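PDB 4F7A: SusD/RagB family nutrient-binding outer membrane lipoprotein from Bacteroides vulgatus, which probably binds glycans, perhaps mucin O-glycans, at the outer membrane as a SusD-like lipoprotein with a TPR-like helical fold. Local coordinates for residues A[147-151]-A[152-156]; A[197-200]-A[201-205]; A[438-441]-A[442-445]; A[482-485]-A[486-490]. All coordinates share one frame; numbering follows the deposited sequence.

How the contacts relate
All four contacts are local, each lying on or at the start of one helix of the mainly helical SusD-like chain. Contacts 1 and 4 are neighbours, with centres about 14 Å apart. They meet where Ser-147 OG lies 2.5 Å from Gln-484 OE1, a probable hydrogen bond, and where Val-148 packs on Leu-488. Contact 2, on the helix that follows that of contact 1, has its centre about 20 Å from that of contact 1, and the centre of contact 3 lies about 19 Å from the centres of both. Contact 3 is the deepest, its centre about 9 Å from that of the chain, whereas contact 4 is on the surface, where Gln-484 binds a glycerol probably left from crystallisation.

Contact 1: A[147-151]-A[152-156]; sequences SVDTQ and EEAYK
Thr-150 and Glu-153 exchange hydrogen bonds in a capping box that opens helix 151-174. Thr-150 OG1 accepts from Glu-153 N at 3.1 Å, and in return Thr-150 N donates to Glu-153 OE1 at 3.0 Å, meeting that oxygen from above the carboxylate plane. Threonine suits the N-cap because its hydroxyl sits close to the main chain: at chi1 68° OG1 stands between the backbone N and the carbonyl carbon, where it can stand in for a missing carbonyl of the preceding turn. The acid three residues on is well placed too, since the positive end of the helix dipole is likely to favour its charge. The first turn is closed by Ala-154 N to Thr-150 O and Tyr-155 N to Gln-151 O.

One water bridges Val-148 O and Glu-153 OE1; a second donates to Asp-149 OD1 and, weakly, to Glu-153 OE1, which probably eases the closeness of these two oxygens, 4.5 Å apart. Asp-149 OD1 is also bound by Ser-138. Farther along, Gln-151 and Tyr-155 point the same way, their polar ends taken by Thr-129 and Trp-504 and by Asp-130 respectively. Gln-151 CG lies 3.8 Å from Tyr-155 CD1, and Gln-151 O sits at the ring's edge.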
loop_
_atom_site.group_PDB
_atom_site.type_symbol
_atom_site.label_atom_id
_atom_site.label_comp_id
_atom_site.label_asym_id
_atom_site.label_seq_id
_atom_site.Cartn_x
_atom_site.Cartn_y
_atom_site.Cartn_z
ATOM N N SER A 147 2.074 19.473 -17.895
ATOM C CA SER A 147 2.332 19.284 -16.467
ATOM C C SER A 147 2.552 17.821 -16.053
ATOM O O SER A 147 2.881 17.527 -14.891
ATOM C CB SER A 147 1.118 19.822 -15.704
ATOM O OG SER A 147 -0.095 19.224 -16.224
ATOM N N VAL A 148 2.364 16.902 -16.991
ATOM C CA VAL A 148 2.236 15.484 -16.671
ATOM C C VAL A 148 3.564 14.730 -16.765
ATOM O O VAL A 148 4.323 14.887 -17.734
ATOM C CB VAL A 148 1.196 14.820 -17.616
ATOM C CG1 VAL A 148 1.181 13.281 -17.459
ATOM C CG2 VAL A 148 -0.186 15.389 -17.327
ATOM N N ASP A 149 3.837 13.911 -15.756
ATOM C CA ASP A 149 4.878 12.879 -15.852
ATOM C C ASP A 149 4.249 11.553 -16.272
ATOM O O ASP A 149 3.273 11.129 -15.666
ATOM C CB ASP A 149 5.514 12.575 -14.490
ATOM C CG ASP A 149 6.377 13.656 -13.958
ATOM O OD1 ASP A 149 6.701 14.623 -14.680
ATOM O OD2 ASP A 149 6.760 13.516 -12.759
ATOM N N THR A 150 4.851 10.847 -17.227
ATOM C CA THR A 150 4.555 9.408 -17.390
ATOM C C THR A 150 4.937 8.706 -16.079
ATOM O O THR A 150 5.702 9.259 -15.268
ATOM C CB THR A 150 5.348 8.768 -18.548
ATOM O OG1 THR A 150 6.725 8.746 -18.193
ATOM C CG2 THR A 150 5.167 9.564 -19.887
ATOM N N GLN A 151 4.396 7.519 -15.828
ATOM C CA GLN A 151 4.776 6.795 -14.621
ATOM C C GLN A 151 6.285 6.560 -14.551
ATOM O O GLN A 151 6.867 6.644 -13.469
ATOM C CB GLN A 151 4.032 5.468 -14.505
ATOM C CG GLN A 151 4.334 4.698 -13.220
ATOM C CD GLN A 151 3.391 3.521 -13.029
ATOM O OE1 GLN A 151 3.563 2.481 -13.677
ATOM N NE2 GLN A 151 2.405 3.658 -12.105
ATOM N N GLU A 152 6.902 6.247 -15.686
ATOM C CA GLU A 152 8.355 6.040 -15.733
ATOM C C GLU A 152 9.092 7.296 -15.257
ATOM O O GLU A 152 10.025 7.219 -14.480
ATOM C CB GLU A 152 8.798 5.682 -17.148
ATOM C CG GLU A 152 10.312 5.444 -17.288
ATOM C CD GLU A 152 10.700 4.955 -18.672
ATOM O OE1 GLU A 152 9.892 5.064 -19.604
ATOM O OE2 GLU A 152 11.818 4.452 -18.815
ATOM N N GLU A 153 8.655 8.449 -15.738
ATOM C CA GLU A 153 9.262 9.715 -15.356
ATOM C C GLU A 153 9.038 10.010 -13.877
ATOM O O GLU A 153 9.933 10.570 -13.217
ATOM C CB GLU A 153 8.707 10.856 -16.202
ATOM C CG GLU A 153 9.274 10.832 -17.623
ATOM C CD GLU A 153 8.419 11.615 -18.651
ATOM O OE1 GLU A 153 7.311 12.122 -18.360
ATOM O OE2 GLU A 153 8.872 11.700 -19.794
ATOM N N ALA A 154 7.846 9.695 -13.373
ATOM C CA ALA A 154 7.557 9.886 -11.931
ATOM C C ALA A 154 8.480 9.010 -11.094
ATOM O O ALA A 154 9.057 9.479 -10.108
ATOM C CB ALA A 154 6.081 9.594 -11.613
ATOM N N TYR A 155 8.603 7.726 -11.462
ATOM C CA TYR A 155 9.538 6.814 -10.753
ATOM C C TYR A 155 10.982 7.322 -10.764
ATOM O O TYR A 155 11.669 7.346 -9.736
ATOM C CB TYR A 155 9.422 5.370 -11.288
ATOM C CG TYR A 155 8.443 4.582 -10.427
ATOM C CD1 TYR A 155 7.069 4.760 -10.547
ATOM C CD2 TYR A 155 8.894 3.692 -9.467
ATOM C CE1 TYR A 155 6.160 4.068 -9.726
ATOM C CE2 TYR A 155 7.989 2.980 -8.663
ATOM C CZ TYR A 155 6.634 3.189 -8.777
ATOM O OH TYR A 155 5.769 2.502 -7.946
ATOM N N LYS A 156 11.443 7.775 -11.922
ATOM C CA LYS A 156 12.785 8.314 -11.999
ATOM C C LYS A 156 12.896 9.542 -11.085
ATOM O O LYS A 156 13.893 9.710 -10.401
ATOM C CB LYS A 156 13.166 8.618 -13.451
ATOM C CG LYS A 156 13.438 7.310 -14.222
ATOM C CD LYS A 156 13.893 7.508 -15.667
ATOM C CE LYS A 156 14.161 6.140 -16.321
ATOM N NZ LYS A 156 14.559 6.256 -17.754
HETATM O O HOH W 1 5.629 13.461 -19.971
HETATM O O HOH W 2 8.168 14.348 -17.036
HETATM O O HOH W 3 8.337 7.811 -20.128
#

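Contact 2: A[197-200]-A[201-205]; sequences IKFA and NSLRL
Asn-201 folds back over the carbonyl of Ile-197, one turn earlier in helix 193-210, while its own backbone N donates to that carbonyl. Asn-201 N to Ile-197 O is 2.8 Å, nearly in line with the C=O. With CG beside its backbone N (chi1 -64°), the amide of Asn-201 runs alongside Ile-197, and ND2 comes within 3.8 Å of Ile-197 CG2. Asparagine suits this place because it is short enough to stay beside the helix, yet its ND2 bonds to Gly-232 O and Asn-229 OD1 outside the turn.

Ala-200 has only a methyl group to accommodate, which fits a buried position close to neighbouring helices; Ala-200 O accepts from Arg-204 N at 2.9 Å. Phe-199 uses its carbonyl for Leu-203 N, an almost straight bond of 171°, and Phe-199 CE1 lies 4.3 Å from Leu-203 CD2, a loose apolar touch.

Ser-202 adds a second grip on one acceptor: its N and OG approach Lys-198 O from opposite faces of the carbonyl plane, OG at 2.8 Å. This satisfies a small buried hydroxyl within its own helix, and OG also accepts from Ile-234 N.

Around this turn, Ile-197 and Ala-200 pack on Val-166 of helix 151-174, Phe-199 and Leu-203 lean on helix 111-132, and Arg-204 bridges to Glu-222 of helix 216-228 and Asp-163 of helix 151-174.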
loop_
_atom_site.group_PDB
_atom_site.type_symbol
_atom_site.label_atom_id
_atom_site.label_comp_id
_atom_site.label_asym_id
_atom_site.label_seq_id
_atom_site.Cartn_x
_atom_site.Cartn_y
_atom_site.Cartn_z
ATOM N N ILE A 197 16.966 8.194 6.934
ATOM C CA ILE A 197 17.726 7.619 5.828
ATOM C C ILE A 197 17.391 6.138 5.645
ATOM O O ILE A 197 17.202 5.656 4.513
ATOM C CB ILE A 197 19.255 7.799 6.002
ATOM C CG1 ILE A 197 19.619 9.293 6.078
ATOM C CG2 ILE A 197 20.002 7.096 4.819
ATOM C CD1 ILE A 197 21.146 9.590 6.343
ATOM N N LYS A 198 17.250 5.412 6.758
ATOM C CA LYS A 198 16.805 4.002 6.707
ATOM C C LYS A 198 15.415 3.831 6.081
ATOM O O LYS A 198 15.185 2.911 5.281
ATOM C CB LYS A 198 16.879 3.410 8.111
ATOM C CG LYS A 198 16.690 1.925 8.190
ATOM C CD LYS A 198 16.711 1.426 9.636
ATOM C CE LYS A 198 17.993 1.741 10.354
ATOM N NZ LYS A 198 18.143 0.862 11.582
ATOM N N PHE A 199 14.503 4.732 6.421
ATOM C CA PHE A 199 13.198 4.856 5.763
ATOM C C PHE A 199 13.400 5.051 4.238
ATOM O O PHE A 199 12.872 4.272 3.434
ATOM C CB PHE A 199 12.435 6.027 6.442
ATOM C CG PHE A 199 11.055 6.350 5.873
ATOM C CD1 PHE A 199 10.439 5.596 4.892
ATOM C CD2 PHE A 199 10.374 7.438 6.380
ATOM C CE1 PHE A 199 9.186 5.944 4.417
ATOM C CE2 PHE A 199 9.107 7.791 5.921
ATOM C CZ PHE A 199 8.517 7.055 4.932
ATOM N N ALA A 200 14.188 6.042 3.844
ATOM C CA ALA A 200 14.469 6.286 2.417
ATOM C C ALA A 200 15.056 5.056 1.712
ATOM O O ALA A 200 14.682 4.740 0.590
ATOM C CB ALA A 200 15.436 7.480 2.250
ATOM N N ASN A 201 15.983 4.375 2.366
ATOM C CA ASN A 201 16.613 3.189 1.774
ATOM C C ASN A 201 15.596 2.077 1.552
ATOM O O ASN A 201 15.592 1.423 0.513
ATOM C CB ASN A 201 17.774 2.660 2.628
ATOM C CG ASN A 201 18.941 3.624 2.741
ATOM O OD1 ASN A 201 19.167 4.449 1.857
ATOM N ND2 ASN A 201 19.734 3.478 3.817
ATOM N N SER A 202 14.725 1.865 2.534
ATOM C CA SER A 202 13.705 0.820 2.460
ATOM C C SER A 202 12.672 1.149 1.402
ATOM O O SER A 202 12.260 0.290 0.645
ATOM C CB SER A 202 13.034 0.635 3.817
ATOM O OG SER A 202 14.025 0.379 4.805
ATOM N N LEU A 203 12.238 2.409 1.370
ATOM C CA LEU A 203 11.306 2.873 0.339
ATOM C C LEU A 203 11.933 2.718 -1.062
ATOM O O LEU A 203 11.275 2.246 -2.013
ATOM C CB LEU A 203 10.877 4.317 0.650
ATOM C CG LEU A 203 9.905 4.983 -0.324
ATOM C CD1 LEU A 203 8.608 4.174 -0.557
ATOM C CD2 LEU A 203 9.607 6.422 0.165
ATOM N N ARG A 204 13.215 3.069 -1.194
ATOM C CA ARG A 204 13.896 2.900 -2.490
ATOM C C ARG A 204 13.877 1.444 -2.915
ATOM O O ARG A 204 13.644 1.147 -4.091
ATOM C CB ARG A 204 15.333 3.392 -2.443
ATOM C CG ARG A 204 16.038 3.331 -3.790
ATOM C CD ARG A 204 17.552 3.487 -3.664
ATOM N NE ARG A 204 17.956 4.741 -3.044
ATOM C CZ ARG A 204 17.907 5.962 -3.585
ATOM N NH1 ARG A 204 17.439 6.172 -4.818
ATOM N NH2 ARG A 204 18.328 7.013 -2.854
ATOM N N LEU A 205 14.099 0.525 -1.968
ATOM C CA LEU A 205 14.069 -0.890 -2.309
ATOM C C LEU A 205 12.685 -1.311 -2.795
ATOM O O LEU A 205 12.563 -2.096 -3.738
ATOM C CB LEU A 205 14.491 -1.756 -1.139
ATOM C CG LEU A 205 14.570 -3.260 -1.396
ATOM C CD1 LEU A 205 15.549 -3.599 -2.515
ATOM C CD2 LEU A 205 14.990 -3.936 -0.085
#

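Contact 3: A[438-441]-A[442-445]; sequences AWAE and QRRT
Helix 435-445 ends in a buried turn that carries a cation-pi contact on one flank and a salt bridge on another, with Trp-439 under Arg-443 and Glu-441 beside Arg-444. The guanidinium carbon CZ of Arg-443 stands 3.7 Å from the centroid of the Trp-439 six-membered ring, the two planes tilted by 32°, while CD covers the five-membered ring. A bend at chi3 (-77°) folds the arginine over the indole and brings NE to Trp-439 O at 3.3 Å, from above the carbonyl plane. The broad indole suits this long cation, whose NH1 bonds to Asp-130 O and Arg-469 O. With an alanine here instead of Trp-439, the Arg-443 guanidinium would probably lose the ring face beneath it, and the water shared with Gln-442 OE1 its NE1 donor.

Arg-444 grips Glu-441 side-on, NH2 to OE1 at 2.7 Å and NE to OE2 at 3.0 Å; OE1 uses its syn lone pair. Thr-445 CG2 lies over the guanidinium face, and its OG1 joins N on Glu-441 O.

Glu-441 also pairs with Lys-427 of helix 416-431 and Arg-210 of helix 193-210, and Arg-444 with Glu-343 of helix 334-346, tying this helix to three others.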
loop_
_atom_site.group_PDB
_atom_site.type_symbol
_atom_site.label_atom_id
_atom_site.label_comp_id
_atom_site.label_asym_id
_atom_site.label_seq_id
_atom_site.Cartn_x
_atom_site.Cartn_y
_atom_site.Cartn_z
ATOM N N ALA A 438 -0.476 -3.566 -0.914
ATOM C CA ALA A 438 -0.964 -4.928 -1.220
ATOM C C ALA A 438 -1.514 -5.019 -2.637
ATOM O O ALA A 438 -1.192 -5.940 -3.395
ATOM C CB ALA A 438 -2.038 -5.347 -0.201
ATOM N N TRP A 439 -2.330 -4.038 -2.995
ATOM C CA TRP A 439 -2.952 -4.010 -4.294
ATOM C C TRP A 439 -1.932 -3.727 -5.405
ATOM O O TRP A 439 -2.005 -4.322 -6.455
ATOM C CB TRP A 439 -4.103 -3.002 -4.327
ATOM C CG TRP A 439 -4.895 -3.054 -5.646
ATOM C CD1 TRP A 439 -5.197 -4.166 -6.361
ATOM C CD2 TRP A 439 -5.503 -1.944 -6.343
ATOM N NE1 TRP A 439 -5.922 -3.829 -7.497
ATOM C CE2 TRP A 439 -6.121 -2.468 -7.501
ATOM C CE3 TRP A 439 -5.553 -0.554 -6.115
ATOM C CZ2 TRP A 439 -6.796 -1.668 -8.402
ATOM C CZ3 TRP A 439 -6.208 0.240 -7.015
ATOM C CH2 TRP A 439 -6.830 -0.318 -8.154
ATOM N N ALA A 440 -1.004 -2.800 -5.175
ATOM C CA ALA A 440 0.016 -2.489 -6.160
ATOM C C ALA A 440 0.826 -3.726 -6.476
ATOM O O ALA A 440 1.047 -4.052 -7.639
ATOM C CB ALA A 440 0.921 -1.378 -5.665
ATOM N N GLU A 441 1.247 -4.442 -5.446
ATOM C CA GLU A 441 2.053 -5.650 -5.662
ATOM C C GLU A 441 1.280 -6.796 -6.292
ATOM O O GLU A 441 1.831 -7.595 -7.074
ATOM C CB GLU A 441 2.741 -6.064 -4.363
ATOM C CG GLU A 441 3.920 -5.175 -4.069
ATOM C CD GLU A 441 5.041 -5.400 -5.051
ATOM O OE1 GLU A 441 5.799 -6.381 -4.820
ATOM O OE2 GLU A 441 5.165 -4.617 -6.039
ATOM N N GLN A 442 0.002 -6.892 -5.989
ATOM C CA GLN A 442 -0.828 -7.888 -6.650
ATOM C C GLN A 442 -0.947 -7.642 -8.163
ATOM O O GLN A 442 -0.867 -8.572 -8.974
ATOM C CB GLN A 442 -2.198 -7.928 -5.997
ATOM C CG GLN A 442 -3.119 -8.997 -6.560
ATOM C CD GLN A 442 -3.958 -8.538 -7.736
ATOM O OE1 GLN A 442 -4.142 -7.343 -7.962
ATOM N NE2 GLN A 442 -4.501 -9.497 -8.470
ATOM N N ARG A 443 -1.105 -6.373 -8.530
ATOM C CA ARG A 443 -1.151 -5.991 -9.937
ATOM C C ARG A 443 0.191 -6.180 -10.618
ATOM O O ARG A 443 0.243 -6.597 -11.769
ATOM C CB ARG A 443 -1.648 -4.553 -10.104
ATOM C CG ARG A 443 -3.124 -4.412 -9.710
ATOM C CD ARG A 443 -3.605 -2.998 -9.812
ATOM N NE ARG A 443 -3.135 -2.218 -8.661
ATOM C CZ ARG A 443 -2.727 -0.950 -8.712
ATOM N NH1 ARG A 443 -2.718 -0.290 -9.870
ATOM N NH2 ARG A 443 -2.321 -0.348 -7.603
ATOM N N ARG A 444 1.271 -5.903 -9.889
ATOM C CA ARG A 444 2.602 -5.955 -10.446
ATOM C C ARG A 444 3.021 -7.409 -10.688
ATOM O O ARG A 444 3.545 -7.750 -11.753
ATOM C CB ARG A 444 3.575 -5.248 -9.486
ATOM C CG ARG A 444 4.892 -4.779 -10.110
ATOM C CD ARG A 444 6.102 -5.629 -9.848
ATOM N NE ARG A 444 6.413 -5.883 -8.428
ATOM C CZ ARG A 444 7.380 -6.720 -8.034
ATOM N NH1 ARG A 444 8.140 -7.358 -8.923
ATOM N NH2 ARG A 444 7.580 -6.942 -6.754
ATOM N N THR A 445 2.739 -8.280 -9.725
ATOM C CA THR A 445 3.289 -9.659 -9.777
ATOM C C THR A 445 2.280 -10.752 -10.099
ATOM O O THR A 445 2.675 -11.899 -10.374
ATOM C CB THR A 445 3.895 -10.038 -8.423
ATOM O OG1 THR A 445 2.849 -10.156 -7.446
ATOM C CG2 THR A 445 4.925 -8.981 -7.951
HETATM O O HOH W 4 -6.204 -6.222 -9.108
#

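Contact 4: A[482-485]-A[486-490]; sequences PEQY and KNLCT
Tyr-485 and Cys-489, one turn apart on helix 482-492, make a sulfur-aromatic contact: Cys-489 SG sits 3.8 Å from the Tyr-485 ring centroid, over one face and displaced toward the rim near CZ, 3.5 Å away. With CG of Tyr-485 opposite its backbone N (chi1 178°), the ring swings out along the helix to meet the sulfur, a small polarisable group suited to an aromatic face. The phenol OH bonds to Asp-496. A serine in place of Tyr-485 would probably leave the Cys-489 sulfur without its aromatic partner and Asp-496 without the phenol bond.

The charged pair is looser. In one of two modelled positions of Glu-483, and so tentatively, Lys-486 NZ forms a salt bridge to Glu-483, reaching OE1 at 3.2 Å and OE2 at 3.4 Å, both weak as hydrogen bonds. In that position one water lies between Glu-483 OE2 and Asn-487 ND2, and another near Glu-483 OE2 and Asn-487 OD1, with a weak bond to Lys-486 NZ.

Backbone bonds hold the turn, among them Leu-488 N to Gln-484 O at 2.8 Å. Apolar packing is slight here, Leu-488 CD1 touching Gln-484 CG at 4.1 Å.

The chemistry is thus divided round the helix: long, flexible, hydrated ions occupy the exposed side, whereas the more enclosed Leu-488 turns to Val-148 and Phe-473.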
loop_
_atom_site.group_PDB
_atom_site.type_symbol
_atom_site.label_atom_id
_atom_site.label_comp_id
_atom_site.label_asym_id
_atom_site.label_seq_id
_atom_site.Cartn_x
_atom_site.Cartn_y
_atom_site.Cartn_z
ATOM N N PRO A 482 -9.251 20.181 -18.858
ATOM C CA PRO A 482 -9.387 19.220 -19.941
ATOM C C PRO A 482 -8.071 18.987 -20.709
ATOM O O PRO A 482 -7.824 17.856 -21.105
ATOM C CB PRO A 482 -10.488 19.827 -20.830
ATOM C CG PRO A 482 -10.539 21.280 -20.478
ATOM C CD PRO A 482 -10.215 21.290 -19.001
ATOM N N GLU A 483 -7.234 20.021 -20.889
ATOM C CA GLU A 483 -5.933 19.818 -21.543
ATOM C C GLU A 483 -5.077 18.852 -20.721
ATOM O O GLU A 483 -4.513 17.892 -21.271
ATOM C CB GLU A 483 -5.208 21.150 -21.763
ATOM C CG GLU A 483 -3.824 21.033 -22.410
ATOM C CD GLU A 483 -3.883 20.702 -23.885
ATOM O OE1 GLU A 483 -4.998 20.569 -24.429
ATOM O OE2 GLU A 483 -2.806 20.592 -24.503
ATOM N N GLN A 484 -5.002 19.061 -19.407
ATOM C CA GLN A 484 -4.246 18.129 -18.582
ATOM C C GLN A 484 -4.786 16.697 -18.667
ATOM O O GLN A 484 -4.010 15.741 -18.704
ATOM C CB GLN A 484 -4.207 18.571 -17.126
ATOM C CG GLN A 484 -3.435 17.629 -16.228
ATOM C CD GLN A 484 -3.128 18.262 -14.919
ATOM O OE1 GLN A 484 -2.133 18.984 -14.790
ATOM N NE2 GLN A 484 -4.017 18.060 -13.941
ATOM N N TYR A 485 -6.107 16.547 -18.687
ATOM C CA TYR A 485 -6.706 15.218 -18.817
ATOM C C TYR A 485 -6.247 14.551 -20.119
ATOM O O TYR A 485 -5.880 13.362 -20.125
ATOM C CB TYR A 485 -8.223 15.299 -18.763
ATOM C CG TYR A 485 -8.869 13.964 -18.944
ATOM C CD1 TYR A 485 -8.728 12.973 -17.974
ATOM C CD2 TYR A 485 -9.587 13.662 -20.101
ATOM C CE1 TYR A 485 -9.301 11.714 -18.142
ATOM C CE2 TYR A 485 -10.178 12.384 -20.276
ATOM C CZ TYR A 485 -10.022 11.421 -19.284
ATOM O OH TYR A 485 -10.587 10.161 -19.432
ATOM N N LYS A 486 -6.247 15.309 -21.215
ATOM C CA LYS A 486 -5.749 14.783 -22.480
ATOM C C LYS A 486 -4.283 14.341 -22.335
ATOM O O LYS A 486 -3.904 13.263 -22.809
ATOM C CB LYS A 486 -5.869 15.810 -23.598
ATOM C CG LYS A 486 -5.216 15.315 -24.923
ATOM C CD LYS A 486 -5.182 16.373 -25.994
ATOM C CE LYS A 486 -4.288 17.562 -25.631
ATOM N NZ LYS A 486 -4.156 18.516 -26.788
ATOM N N ASN A 487 -3.468 15.176 -21.682
ATOM C CA ASN A 487 -2.055 14.834 -21.455
ATOM C C ASN A 487 -1.820 13.614 -20.578
ATOM O O ASN A 487 -0.864 12.857 -20.814
ATOM C CB ASN A 487 -1.285 16.029 -20.881
ATOM C CG ASN A 487 -1.169 17.167 -21.867
ATOM O OD1 ASN A 487 -1.289 16.952 -23.082
ATOM N ND2 ASN A 487 -0.958 18.399 -21.356
ATOM N N LEU A 488 -2.678 13.438 -19.569
ATOM C CA LEU A 488 -2.633 12.268 -18.713
ATOM C C LEU A 488 -2.972 11.007 -19.526
ATOM O O LEU A 488 -2.288 9.994 -19.416
ATOM C CB LEU A 488 -3.605 12.418 -17.544
ATOM C CG LEU A 488 -3.189 13.378 -16.426
ATOM C CD1 LEU A 488 -4.409 13.697 -15.533
ATOM C CD2 LEU A 488 -2.027 12.781 -15.589
ATOM N N CYS A 489 -4.021 11.092 -20.345
ATOM C CA CYS A 489 -4.398 10.017 -21.247
ATOM C C CYS A 489 -3.302 9.627 -22.242
ATOM O O CYS A 489 -3.010 8.425 -22.409
ATOM C CB CYS A 489 -5.684 10.371 -21.994
ATOM S SG CYS A 489 -7.128 10.307 -20.891
ATOM N N THR A 490 -2.688 10.625 -22.874
ATOM C CA THR A 490 -1.518 10.392 -23.730
ATOM C C THR A 490 -0.390 9.672 -22.998
ATOM O O THR A 490 0.160 8.681 -23.515
ATOM C CB THR A 490 -1.016 11.708 -24.325
ATOM O OG1 THR A 490 -2.094 12.292 -25.072
ATOM C CG2 THR A 490 0.233 11.501 -25.256
HETATM O O HOH W 5 -0.270 20.746 -22.967
HETATM O O HOH W 6 -1.487 18.688 -25.313
#